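PDB 6JYZ: putative secreted endoglycosylceramidase from Rhodococcus hoagii, which is a glycoside hydrolase of family 5, an endogalactosylceramidase that probably cleaves the glycosidic bond between galactose-based sugars and the ceramide of glycolipids. Local coordinates for residues 222-227 / 264-269; 233-238 / 276-281. One frame throughout, in Å; residues are numbered along the deposited sequence.

Interaction 1 (222-227 / 264-269); sequences EPNPGL and PSALWS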
loop_
_atom_site.group_PDB
_atom_site.type_symbol
_atom_site.label_atom_id
_atom_site.label_comp_id
_atom_site.label_asym_id
_atom_site.label_seq_id
_atom_site.Cartn_x
_atom_site.Cartn_y
_atom_site.Cartn_z
ATOM N N GLU A 222 7.604 4.562 1.556
ATOM C CA GLU A 222 8.882 4.261 2.261
ATOM C C GLU A 222 9.895 5.382 2.086
ATOM O O GLU A 222 11.029 5.142 1.594
ATOM C CB GLU A 222 9.429 2.922 1.795
ATOM C CG GLU A 222 8.493 1.796 2.162
ATOM C CD GLU A 222 9.049 0.397 2.008
ATOM O OE1 GLU A 222 10.060 0.240 1.311
ATOM O OE2 GLU A 222 8.405 -0.585 2.497
ATOM N N PRO A 223 9.610 6.593 2.591
ATOM C CA PRO A 223 10.588 7.671 2.399
ATOM C C PRO A 223 11.943 7.276 2.989
ATOM O O PRO A 223 12.001 6.843 4.145
ATOM C CB PRO A 223 9.971 8.862 3.115
ATOM C CG PRO A 223 8.504 8.544 3.152
ATOM C CD PRO A 223 8.398 7.026 3.291
ATOM N N ASN A 224 13.012 7.404 2.216
ATOM C CA ASN A 224 14.288 7.001 2.765
ATOM C C ASN A 224 14.835 8.086 3.718
ATOM O O ASN A 224 14.453 9.269 3.612
ATOM C CB ASN A 224 15.317 6.734 1.670
ATOM C CG ASN A 224 15.057 5.495 0.827
ATOM O OD1 ASN A 224 13.884 4.895 0.773
ATOM N ND2 ASN A 224 16.021 5.066 0.106
ATOM N N PRO A 225 15.759 7.767 4.628
ATOM C CA PRO A 225 16.313 8.783 5.519
ATOM C C PRO A 225 17.082 9.908 4.838
ATOM O O PRO A 225 17.288 10.953 5.432
ATOM C CB PRO A 225 17.220 7.953 6.458
ATOM C CG PRO A 225 16.602 6.587 6.457
ATOM C CD PRO A 225 16.126 6.402 5.025
ATOM N N GLY A 226 17.528 9.675 3.584
ATOM C CA GLY A 226 18.447 10.649 2.990
ATOM C C GLY A 226 19.802 10.564 3.704
ATOM O O GLY A 226 20.372 9.487 3.852
ATOM N N LEU A 227 20.309 11.733 4.022
ATOM C CA LEU A 227 21.586 11.842 4.743
ATOM C C LEU A 227 21.382 12.150 6.206
ATOM O O LEU A 227 22.251 12.752 6.861
ATOM C CB LEU A 227 22.526 12.844 4.056
ATOM C CG LEU A 227 22.915 12.442 2.627
ATOM C CD1 LEU A 227 23.732 13.570 1.970
ATOM C CD2 LEU A 227 23.697 11.170 2.589
ATOM N N PRO A 264 6.112 6.092 8.286
ATOM C CA PRO A 264 7.448 6.357 8.846
ATOM C C PRO A 264 8.450 6.148 7.712
ATOM O O PRO A 264 8.120 5.756 6.585
ATOM C CB PRO A 264 7.544 5.196 9.874
ATOM C CG PRO A 264 6.859 4.039 9.183
ATOM C CD PRO A 264 5.658 4.696 8.485
ATOM N N SER A 265 9.722 6.398 8.000
ATOM C CA SER A 265 10.766 6.149 7.028
ATOM C C SER A 265 10.808 4.665 6.667
ATOM O O SER A 265 10.273 3.779 7.373
ATOM C CB SER A 265 12.158 6.599 7.458
ATOM O OG SER A 265 12.877 5.525 8.113
ATOM N N ALA A 266 11.496 4.381 5.561
ATOM C CA ALA A 266 11.748 3.018 5.109
ATOM C C ALA A 266 12.389 2.150 6.191
ATOM O O ALA A 266 12.312 0.929 6.068
ATOM C CB ALA A 266 12.690 3.090 3.906
ATOM N N LEU A 267 13.072 2.745 7.173
ATOM C CA LEU A 267 13.651 1.911 8.221
ATOM C C LEU A 267 12.612 1.066 8.914
ATOM O O LEU A 267 12.938 -0.043 9.388
ATOM C CB LEU A 267 14.392 2.775 9.253
ATOM C CG LEU A 267 15.576 3.523 8.649
ATOM C CD1 LEU A 267 16.147 4.485 9.708
ATOM C CD2 LEU A 267 16.674 2.625 8.125
ATOM N N TRP A 268 11.364 1.499 9.050
ATOM C CA TRP A 268 10.352 0.646 9.708
ATOM C C TRP A 268 10.230 -0.664 8.981
ATOM O O TRP A 268 10.011 -1.719 9.620
ATOM C CB TRP A 268 8.999 1.384 9.719
ATOM C CG TRP A 268 7.997 0.738 10.648
ATOM C CD1 TRP A 268 7.408 -0.506 10.522
ATOM C CD2 TRP A 268 7.494 1.306 11.859
ATOM N NE1 TRP A 268 6.573 -0.732 11.607
ATOM C CE2 TRP A 268 6.617 0.346 12.436
ATOM C CE3 TRP A 268 7.654 2.525 12.502
ATOM C CZ2 TRP A 268 5.931 0.601 13.631
ATOM C CZ3 TRP A 268 6.982 2.777 13.694
ATOM C CH2 TRP A 268 6.140 1.807 14.257
ATOM N N SER A 269 10.366 -0.672 7.660
ATOM C CA SER A 269 10.247 -1.901 6.885
ATOM C C SER A 269 11.379 -2.873 7.091
ATOM O O SER A 269 11.251 -4.021 6.576
ATOM C CB SER A 269 10.156 -1.587 5.398
ATOM O OG SER A 269 9.007 -0.800 5.188
#
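Glu222 and Pro223 lie against Ser265, Ala266 and Ser269 where two loops meet in the (beta/alpha)8 barrel of glycoside hydrolase family 5. Residues 222-227 follow strand 214-218 and residues 264-269 follow its parallel neighbour 259-262, so both leave the C-terminal end of the barrel, where the family keeps its active site; the Glu-Pro pair sits where relatives carry their acid/base glutamate.

Hydrogen bonds fix the register. Ala266 N-H donates to Pro223 O at 2.9 Å and 161°, a fairly straight bond. Ser265 CA adds a weaker CA-H...O contact to the same oxygen at 3.2 Å. Farther along, Ser269 OG donates to Glu222 OE2 over 2.8 Å, arriving from well above the carboxylate plane. His292 ND1 is hydrogen-bonded to that oxygen too, so two side chains hold the carboxylate of Glu222. The side chain of Glu222 leaves with CG beside the backbone N (chi1 -64°) and is extended beyond CG, which carries its carboxylate across to the serine.

A second serine shapes the partner loop. Ser265 OG accepts from Leu267 N at 2.9 Å, an ST turn that caps the chain before helix 268-271; the hydroxyl is also hydrogen-bonded to Asp274. Serine suits the place because its short side chain can turn back on its own backbone.

Van der Waals contacts fill the rest. Ala266, small enough for the close backbone approach, sets its CB 3.9 Å from Glu222 CB and 3.5 Å from Glu222 O. Pro225, rigid and without an N-H to satisfy, crosses Leu267 obliquely, and its CG rests 3.9 Å from Leu267 CD1.

Interaction 2 (233-238 / 276-281); sequences AADQIG and LPPRHY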
loop_
_atom_site.group_PDB
_atom_site.type_symbol
_atom_site.label_atom_id
_atom_site.label_comp_id
_atom_site.label_asym_id
_atom_site.label_seq_id
_atom_site.Cartn_x
_atom_site.Cartn_y
_atom_site.Cartn_z
ATOM N N ALA A 233 15.658 12.408 10.136
ATOM C CA ALA A 233 14.900 11.897 8.994
ATOM C C ALA A 233 13.396 12.009 9.248
ATOM O O ALA A 233 12.674 12.487 8.348
ATOM C CB ALA A 233 15.235 10.481 8.635
ATOM N N ALA A 234 12.947 11.543 10.408
ATOM C CA ALA A 234 11.528 11.603 10.674
ATOM C C ALA A 234 11.059 13.047 10.613
ATOM O O ALA A 234 9.939 13.330 10.160
ATOM C CB ALA A 234 11.246 11.024 12.060
ATOM N N ASP A 235 11.870 14.014 11.094
ATOM C CA ASP A 235 11.448 15.404 11.052
ATOM C C ASP A 235 11.334 15.871 9.591
ATOM O O ASP A 235 10.355 16.552 9.250
ATOM C CB ASP A 235 12.430 16.289 11.841
ATOM C CG ASP A 235 11.722 17.604 12.206
ATOM O OD1 ASP A 235 11.663 18.445 11.435
ATOM O OD2 ASP A 235 11.146 17.616 13.330
ATOM N N GLN A 236 12.316 15.631 8.745
ATOM C CA GLN A 236 12.245 16.141 7.377
ATOM C C GLN A 236 11.157 15.429 6.563
ATOM O O GLN A 236 10.543 16.074 5.686
ATOM C CB GLN A 236 13.619 16.158 6.701
ATOM C CG GLN A 236 14.202 14.783 6.394
ATOM C CD GLN A 236 15.659 14.865 5.983
ATOM O OE1 GLN A 236 16.254 15.926 5.915
ATOM N NE2 GLN A 236 16.266 13.729 5.685
ATOM N N ILE A 237 10.874 14.177 6.871
ATOM C CA ILE A 237 9.755 13.473 6.253
ATOM C C ILE A 237 8.445 14.146 6.682
ATOM O O ILE A 237 7.592 14.464 5.833
ATOM C CB ILE A 237 9.813 11.989 6.626
ATOM C CG1 ILE A 237 10.989 11.324 5.894
ATOM C CG2 ILE A 237 8.474 11.294 6.268
ATOM C CD1 ILE A 237 11.382 9.959 6.498
ATOM N N GLY A 238 8.284 14.445 7.973
ATOM C CA GLY A 238 7.058 15.111 8.427
ATOM C C GLY A 238 6.926 16.488 7.818
ATOM O O GLY A 238 5.788 16.908 7.492
ATOM N N LEU A 276 9.317 8.458 14.780
ATOM C CA LEU A 276 8.021 8.824 14.213
ATOM C C LEU A 276 8.052 10.267 13.700
ATOM O O LEU A 276 8.470 11.178 14.435
ATOM C CB LEU A 276 6.915 8.673 15.247
ATOM C CG LEU A 276 6.657 7.252 15.705
ATOM C CD1 LEU A 276 5.580 7.157 16.734
ATOM C CD2 LEU A 276 6.284 6.322 14.519
ATOM N N PRO A 277 7.581 10.558 12.486
ATOM C CA PRO A 277 7.359 11.940 12.068
ATOM C C PRO A 277 6.592 12.731 13.119
ATOM O O PRO A 277 5.545 12.281 13.597
ATOM C CB PRO A 277 6.546 11.804 10.749
ATOM C CG PRO A 277 7.070 10.455 10.208
ATOM C CD PRO A 277 7.158 9.602 11.461
ATOM N N PRO A 278 7.083 13.882 13.586
ATOM C CA PRO A 278 6.433 14.564 14.707
ATOM C C PRO A 278 4.976 14.875 14.411
ATOM O O PRO A 278 4.597 15.257 13.318
ATOM C CB PRO A 278 7.290 15.811 14.851
ATOM C CG PRO A 278 8.692 15.349 14.409
ATOM C CD PRO A 278 8.438 14.418 13.262
ATOM N N ARG A 279 4.173 14.690 15.453
ATOM C CA ARG A 279 2.718 14.848 15.383
ATOM C C ARG A 279 2.300 16.191 14.870
ATOM O O ARG A 279 1.251 16.257 14.168
ATOM C CB ARG A 279 2.110 14.895 16.820
ATOM C CG ARG A 279 2.133 13.547 17.479
ATOM C CD ARG A 279 1.225 13.545 18.720
ATOM N NE ARG A 279 1.467 14.294 19.938
ATOM C CZ ARG A 279 0.958 13.848 21.094
ATOM N NH1 ARG A 279 0.211 12.750 21.099
ATOM N NH2 ARG A 279 1.179 14.492 22.229
ATOM N N HIS A 280 2.991 17.275 15.191
ATOM C CA HIS A 280 2.516 18.573 14.779
ATOM C C HIS A 280 2.473 18.685 13.254
ATOM O O HIS A 280 1.689 19.467 12.701
ATOM C CB HIS A 280 3.350 19.708 15.381
ATOM C CG HIS A 280 4.700 19.938 14.742
ATOM N ND1 HIS A 280 5.900 19.260 15.032
ATOM C CD2 HIS A 280 4.976 20.831 13.805
ATOM C CE1 HIS A 280 6.842 19.842 14.277
ATOM N NE2 HIS A 280 6.302 20.719 13.504
ATOM N N TYR A 281 3.291 17.940 12.515
ATOM C CA TYR A 281 3.249 17.963 11.061
ATOM C C TYR A 281 2.015 17.268 10.484
ATOM O O TYR A 281 1.742 17.492 9.295
ATOM C CB TYR A 281 4.499 17.267 10.528
ATOM C CG TYR A 281 5.810 17.990 10.728
ATOM C CD1 TYR A 281 6.000 19.283 10.271
ATOM C CD2 TYR A 281 6.859 17.336 11.383
ATOM C CE1 TYR A 281 7.236 19.929 10.379
ATOM C CE2 TYR A 281 8.110 17.942 11.472
ATOM C CZ TYR A 281 8.267 19.210 10.943
ATOM O OH TYR A 281 9.481 19.882 10.997
#
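The Tyr281 ring is sandwiched between Gly238 C, 3.5 Å above one face, and His280 NE2, 3.3 Å above the opposite face, both displaced toward the rim. At its edge, in plane, lie Asp235 CG and Pro278 CD. The ring thus clamps the outer helix 230-251 of the (beta/alpha)8 barrel to the loop that runs toward strand 287-289.

Tyr281 OH donates to Asp235 OD1 at 2.6 Å, meeting the carboxylate on its syn side, 30° out of its plane. The carboxylate stands at 75° to the ring. Asp235 CG lies anti to the backbone N (chi1 -160°), which swings the carboxylate off the helix toward the phenol. Arg239 adds a long, weak ion pair to the same oxygen. A phenylalanine in place of Tyr281 could still cover Gly238 but would probably leave Asp235 OD1 without its hydroxyl donor and the carboxylate freer to turn.

Glycine suits position 238 because a CB there would point at the loop and come within 2.6 Å of Tyr281 CD2, a clash. Ala234, likewise small, lets the helix approach closely, its CB 3.7 Å from Leu276 O.

Two successive prolines, lacking N-H groups, fit against the helix without leaving a donor buried. Ile237 touches Pro277 with CG2, while Pro278 crosses Asp235 at about a right angle. Ala234 O, already bonded to Gly238 N within the helix, also receives a CA-H...O contact from Pro277 CA at 3.5 Å.

Overall arrangement
The segments alternate along the chain, 222-227, 233-238, 264-269, 276-281, and both contacts join the same two regions: the chain between strands 214-218 and 259-262 and the chain between 259-262 and 287-289. Interaction 1 lies above the barrel's C-terminal end; interaction 2, its centre about 11 Å away, lies farther out, on helix 230-251. They touch directly: Ser265 CB meets Ile237 CD1 at 3.6 Å and Trp268 CZ3 meets Leu276 CD2 at 3.7 Å. Helix 230-251, a partner in interaction 2, reaches interaction 1 through Ile237, and packing runs continuously from the outer helix to the loops around the probable active site.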